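PDB 7KSF: Protease/Reverse transcriptase/ribonuclease H from Eastern chimpanzee simian foamy virus, which combines the aspartic protease, reverse transcriptase and ribonuclease H of a foamy virus in one chain, serving reverse transcription and viral maturation. Local coordinates for residues I456-T460 with D562-L568; I10-L15 with F32-E36. The protein carries 1 engineered substitution. All coordinates share one frame; numbering follows the deposited sequence.

Contact 1 of 2, residues I456-T460 with D562-L568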
# COMPACT_ATOMS: atom_id res chain seq x y z
N ILE A 456 -3.09 11.75 -23.85
CA ILE A 456 -2.13 11.13 -22.95
C ILE A 456 -1.70 9.80 -23.54
O ILE A 456 -2.53 8.91 -23.75
CB ILE A 456 -2.71 10.92 -21.54
CG1 ILE A 456 -3.31 12.22 -21.01
CG2 ILE A 456 -1.65 10.40 -20.60
CD1 ILE A 456 -4.01 12.05 -19.68
N LYS A 457 -0.40 9.66 -23.81
CA LYS A 457 0.17 8.41 -24.29
C LYS A 457 0.89 7.73 -23.13
O LYS A 457 1.76 8.33 -22.50
CB LYS A 457 1.12 8.65 -25.46
CG LYS A 457 0.44 9.20 -26.71
CD LYS A 457 1.41 9.28 -27.88
CE LYS A 457 0.70 9.64 -29.17
NZ LYS A 457 1.63 9.62 -30.33
N VAL A 458 0.52 6.48 -22.86
CA VAL A 458 0.96 5.78 -21.66
C VAL A 458 1.62 4.46 -22.06
O VAL A 458 1.03 3.66 -22.79
CB VAL A 458 -0.20 5.52 -20.68
CG1 VAL A 458 0.31 4.83 -19.43
CG2 VAL A 458 -0.89 6.83 -20.33
N ASN A 459 2.84 4.26 -21.58
CA ASN A 459 3.55 2.99 -21.68
C ASN A 459 4.33 2.81 -20.38
O ASN A 459 4.50 3.75 -19.60
CB ASN A 459 4.47 2.95 -22.91
CG ASN A 459 4.69 1.55 -23.44
OD1 ASN A 459 4.60 0.57 -22.69
ND2 ASN A 459 4.98 1.44 -24.73
N THR A 460 4.80 1.58 -20.13
CA THR A 460 5.52 1.30 -18.89
C THR A 460 6.67 0.33 -19.13
O THR A 460 6.65 -0.47 -20.07
CB THR A 460 4.59 0.72 -17.81
OG1 THR A 460 5.22 0.85 -16.53
CG2 THR A 460 4.32 -0.76 -18.06
N ASP A 562 -3.16 2.31 -29.48
CA ASP A 562 -2.13 2.99 -30.24
C ASP A 562 -1.10 1.98 -30.70
O ASP A 562 -0.51 1.27 -29.88
CB ASP A 562 -1.48 4.10 -29.41
CG ASP A 562 -0.83 5.16 -30.27
OD1 ASP A 562 -0.41 4.82 -31.40
OD2 ASP A 562 -0.73 6.32 -29.83
N LYS A 563 -0.88 1.91 -32.02
CA LYS A 563 0.06 0.95 -32.59
C LYS A 563 1.49 1.44 -32.55
O LYS A 563 2.42 0.63 -32.41
CB LYS A 563 -0.33 0.62 -34.03
CG LYS A 563 -1.75 0.10 -34.19
CD LYS A 563 -2.08 -0.19 -35.65
CE LYS A 563 -3.49 -0.73 -35.81
NZ LYS A 563 -3.83 -1.03 -37.23
N THR A 564 1.71 2.76 -32.69
CA THR A 564 3.06 3.29 -32.73
C THR A 564 3.78 3.18 -31.39
O THR A 564 4.99 3.41 -31.34
CB THR A 564 3.05 4.75 -33.17
OG1 THR A 564 4.38 5.15 -33.51
CG2 THR A 564 2.55 5.65 -32.05
N LEU A 565 3.07 2.84 -30.32
CA LEU A 565 3.71 2.68 -29.03
C LEU A 565 4.61 1.45 -29.06
O LEU A 565 4.14 0.36 -29.42
CB LEU A 565 2.67 2.55 -27.92
CG LEU A 565 1.77 3.78 -27.78
CD1 LEU A 565 0.87 3.65 -26.58
CD2 LEU A 565 2.61 5.04 -27.68
N PRO A 566 5.88 1.57 -28.70
CA PRO A 566 6.79 0.43 -28.81
C PRO A 566 6.71 -0.49 -27.60
O PRO A 566 6.00 -0.20 -26.63
CB PRO A 566 8.17 1.10 -28.89
CG PRO A 566 8.00 2.32 -28.05
CD PRO A 566 6.57 2.79 -28.25
N GLU A 567 7.42 -1.61 -27.66
CA GLU A 567 7.50 -2.52 -26.53
C GLU A 567 8.58 -2.03 -25.57
O GLU A 567 9.73 -1.82 -25.98
CB GLU A 567 7.79 -3.94 -26.99
CG GLU A 567 7.77 -4.96 -25.86
CD GLU A 567 6.45 -4.98 -25.12
OE1 GLU A 567 5.40 -5.07 -25.80
OE2 GLU A 567 6.45 -4.90 -23.88
N LEU A 568 8.22 -1.86 -24.30
CA LEU A 568 9.13 -1.38 -23.27
C LEU A 568 9.34 -2.41 -22.17
O LEU A 568 9.50 -2.06 -21.00
CB LEU A 568 8.62 -0.06 -22.68
CG LEU A 568 8.39 1.07 -23.68
CD1 LEU A 568 8.13 2.37 -22.93
CD2 LEU A 568 9.58 1.21 -24.61

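Contact 2 of 2, residues I10-L15 with F32-E36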
# COMPACT_ATOMS: atom_id res chain seq x y z
N ILE A 10 -34.95 -22.26 16.33
CA ILE A 10 -36.25 -21.80 16.81
C ILE A 10 -37.39 -22.64 16.23
O ILE A 10 -38.12 -23.31 16.97
CB ILE A 10 -36.46 -20.29 16.53
CG1 ILE A 10 -37.92 -19.90 16.71
CG2 ILE A 10 -35.97 -19.93 15.14
CD1 ILE A 10 -38.19 -18.41 16.58
N LYS A 11 -37.55 -22.63 14.90
CA LYS A 11 -38.56 -23.43 14.21
C LYS A 11 -37.88 -24.24 13.10
O LYS A 11 -38.10 -24.01 11.91
CB LYS A 11 -39.68 -22.56 13.65
CG LYS A 11 -40.61 -21.96 14.69
CD LYS A 11 -41.78 -21.25 14.04
CE LYS A 11 -42.75 -20.71 15.08
NZ LYS A 11 -43.93 -20.06 14.43
N GLY A 12 -37.03 -25.19 13.50
CA GLY A 12 -36.33 -26.02 12.55
C GLY A 12 -35.12 -25.35 11.94
O GLY A 12 -34.05 -25.95 11.84
N THR A 13 -35.28 -24.10 11.51
CA THR A 13 -34.20 -23.36 10.88
C THR A 13 -33.20 -22.89 11.93
O THR A 13 -33.58 -22.24 12.91
CB THR A 13 -34.76 -22.17 10.09
OG1 THR A 13 -35.58 -21.38 10.95
CG2 THR A 13 -35.58 -22.66 8.91
N LYS A 14 -31.93 -23.22 11.72
CA LYS A 14 -30.90 -22.78 12.65
C LYS A 14 -30.74 -21.27 12.58
O LYS A 14 -30.96 -20.64 11.55
CB LYS A 14 -29.56 -23.46 12.34
CG LYS A 14 -29.59 -24.98 12.38
CD LYS A 14 -28.27 -25.56 11.90
CE LYS A 14 -28.31 -27.08 11.88
NZ LYS A 14 -27.07 -27.67 11.29
N LEU A 15 -30.34 -20.69 13.71
CA LEU A 15 -30.13 -19.25 13.80
C LEU A 15 -29.07 -18.99 14.86
O LEU A 15 -28.44 -19.91 15.38
CB LEU A 15 -31.46 -18.53 14.09
CG LEU A 15 -31.58 -17.08 13.63
CD1 LEU A 15 -31.27 -16.96 12.15
CD2 LEU A 15 -32.96 -16.53 13.94
N PHE A 32 -41.02 -15.17 12.14
CA PHE A 32 -41.45 -16.32 12.93
C PHE A 32 -42.65 -16.02 13.82
O PHE A 32 -43.27 -16.96 14.32
CB PHE A 32 -40.30 -16.84 13.80
CG PHE A 32 -39.16 -17.41 13.01
CD1 PHE A 32 -39.23 -18.68 12.47
CD2 PHE A 32 -38.00 -16.67 12.83
CE1 PHE A 32 -38.17 -19.20 11.75
CE2 PHE A 32 -36.94 -17.18 12.12
CZ PHE A 32 -37.03 -18.45 11.58
N LEU A 33 -42.98 -14.75 14.03
CA LEU A 33 -44.02 -14.37 14.98
C LEU A 33 -45.34 -14.02 14.29
O LEU A 33 -46.23 -13.47 14.94
CB LEU A 33 -43.55 -13.20 15.84
CG LEU A 33 -42.19 -13.42 16.51
CD1 LEU A 33 -41.86 -12.25 17.40
CD2 LEU A 33 -42.18 -14.72 17.30
N GLU A 34 -45.48 -14.33 13.00
CA GLU A 34 -46.73 -14.06 12.31
C GLU A 34 -47.80 -15.07 12.70
O GLU A 34 -48.92 -14.69 13.08
CB GLU A 34 -46.50 -14.07 10.80
CG GLU A 34 -45.53 -13.00 10.32
CD GLU A 34 -45.10 -13.20 8.89
OE1 GLU A 34 -45.45 -14.24 8.29
OE2 GLU A 34 -44.40 -12.31 8.35
N ASP A 35 -47.48 -16.36 12.62
CA ASP A 35 -48.44 -17.40 12.96
C ASP A 35 -48.81 -17.37 14.44
O ASP A 35 -49.94 -17.73 14.80
CB ASP A 35 -47.88 -18.78 12.60
CG ASP A 35 -47.37 -18.84 11.17
OD1 ASP A 35 -47.92 -18.12 10.31
OD2 ASP A 35 -46.41 -19.60 10.92
N GLU A 36 -47.89 -16.96 15.30
CA GLU A 36 -48.12 -17.02 16.74
C GLU A 36 -49.12 -15.96 17.17
O GLU A 36 -49.19 -14.86 16.62
CB GLU A 36 -46.81 -16.84 17.50
CG GLU A 36 -45.73 -17.85 17.14
CD GLU A 36 -46.18 -19.29 17.33
OE1 GLU A 36 -46.95 -19.56 18.28
OE2 GLU A 36 -45.77 -20.15 16.53

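Contact 1 of 2, residues I456-T460 with D562-L568
Asn459 meets the loop 562-568 by a single hydrogen bond across the contact, from ND2 to the backbone O of Pro566 at 2.7 Å. The acceptor lies close to the plane of the amide, while the bend at the hydrogen (138°) keeps the bond well short of straight. At its other end the same amide is held by its own strand: Asn459 OD1 accepts from the backbone N of Thr460 at 2.8 Å, so two bonds on opposite atoms fix the rotation of the group. With CG roughly anti to the backbone N (chi1 -152°), the amide turns one face to Leu568, which lays CG and CD1 over it, Leu568 CD1 3.6 Å from Asn459 CG. Leu568 CB also lies against the backbone O of Thr460. Farther along, Leu565 sends its CD1 to the backbone O of Val458, at 3.8 Å.

At the more open end the extended chain of Lys457 passes the carboxylate of Asp562. Lys457 NZ stays 4.1 Å from Asp562 OD2, too far for a salt bridge, though the opposite charges probably still attract. Asp562 is itself shaped by an Asx turn, in which OD1 accepts from the backbone N of Thr564.

The strand 454-460 is the central one in the 3-2-1-4-5 order of an RNase H-like sheet, between 464-471 and 518-522. Lys457 also makes a cation-pi contact with Tyr470, and Leu565 and Leu568 rest on Arg468 and Tyr466 of strand 464-471. The loop, which follows edge strand 557-561, thus folds back over the sheet, whereas Val458 and Thr460 point away from the loop and pack on helix 494-513.

Contact 2 of 2, residues I10-L15 with F32-E36
Lys11 and Phe32 are the pair whose CA atoms come nearest, 7.8 Å apart, where a turn in the aspartic protease domain faces a loop that follows strand 26-29. The turn is that of a beta hairpin: it joins strand 6-9 to its antiparallel partner 14-19. A weak hydrogen bond from the backbone N of Thr13 to the backbone O of Lys11 spans Gly12, whose positive phi suits glycine.

Phe32 is the side chain round which the hairpin end gathers. Ile10 comes over one face of the ring in a CH-pi contact, its CG2 4.1 Å from the Phe32 ring centroid and only 13° off the normal. In its other branch, CG1 anti to the backbone N (chi1 166°) and an extended end beyond it together bring Ile10 CD1 to the root of the ring, 3.8 Å from Phe32 CG. The rim is met by different chemistry: Thr13 OG1 stands near the ring plane beside CZ, and the methylenes of Lys11 run past the CD1 edge, Lys11 CD lying 3.9 Å from Phe32 CD1. Leu15 CD2 makes a looser apolar contact at 4.4 Å from Phe32 CE2.

The Lys11 chain runs alongside the ring, antiparallel to the Phe32 side chain, and being fully extended brings NZ to the loop backbone. Ile10 also packs on Ile28 and Phe60, and Glu36 touches Tyr56 and Val58 of strand 52-62. Asp35 adds a more distant negative charge. The ammonium is gripped twice. Lys11 NZ donates to the backbone O of Phe32 at 3.2 Å, in the carbonyl plane. A salt bridge of 2.8 Å joins Lys11 NZ to Glu36 OE2 through the anti lone pair of that oxygen.

How the contacts relate
The two contacts illustrate how a loop can be held to a strand or to the turn of a hairpin in different settings. Contact 1 is partly buried and uses the central strand of the sheet in the RNase H-like domain found in reverse transcriptases; contact 2 lies on the surface, at a hairpin turn of the protease. They share no element, and their centres stand about 62 Å apart. Each contains a lysine and an acid, yet the pairing closes into a salt bridge only in contact 2. In contact 1 a neutral amide supplies the directional bond and leucines the apolar cover, whereas in contact 2 an aromatic ring is the apolar centre.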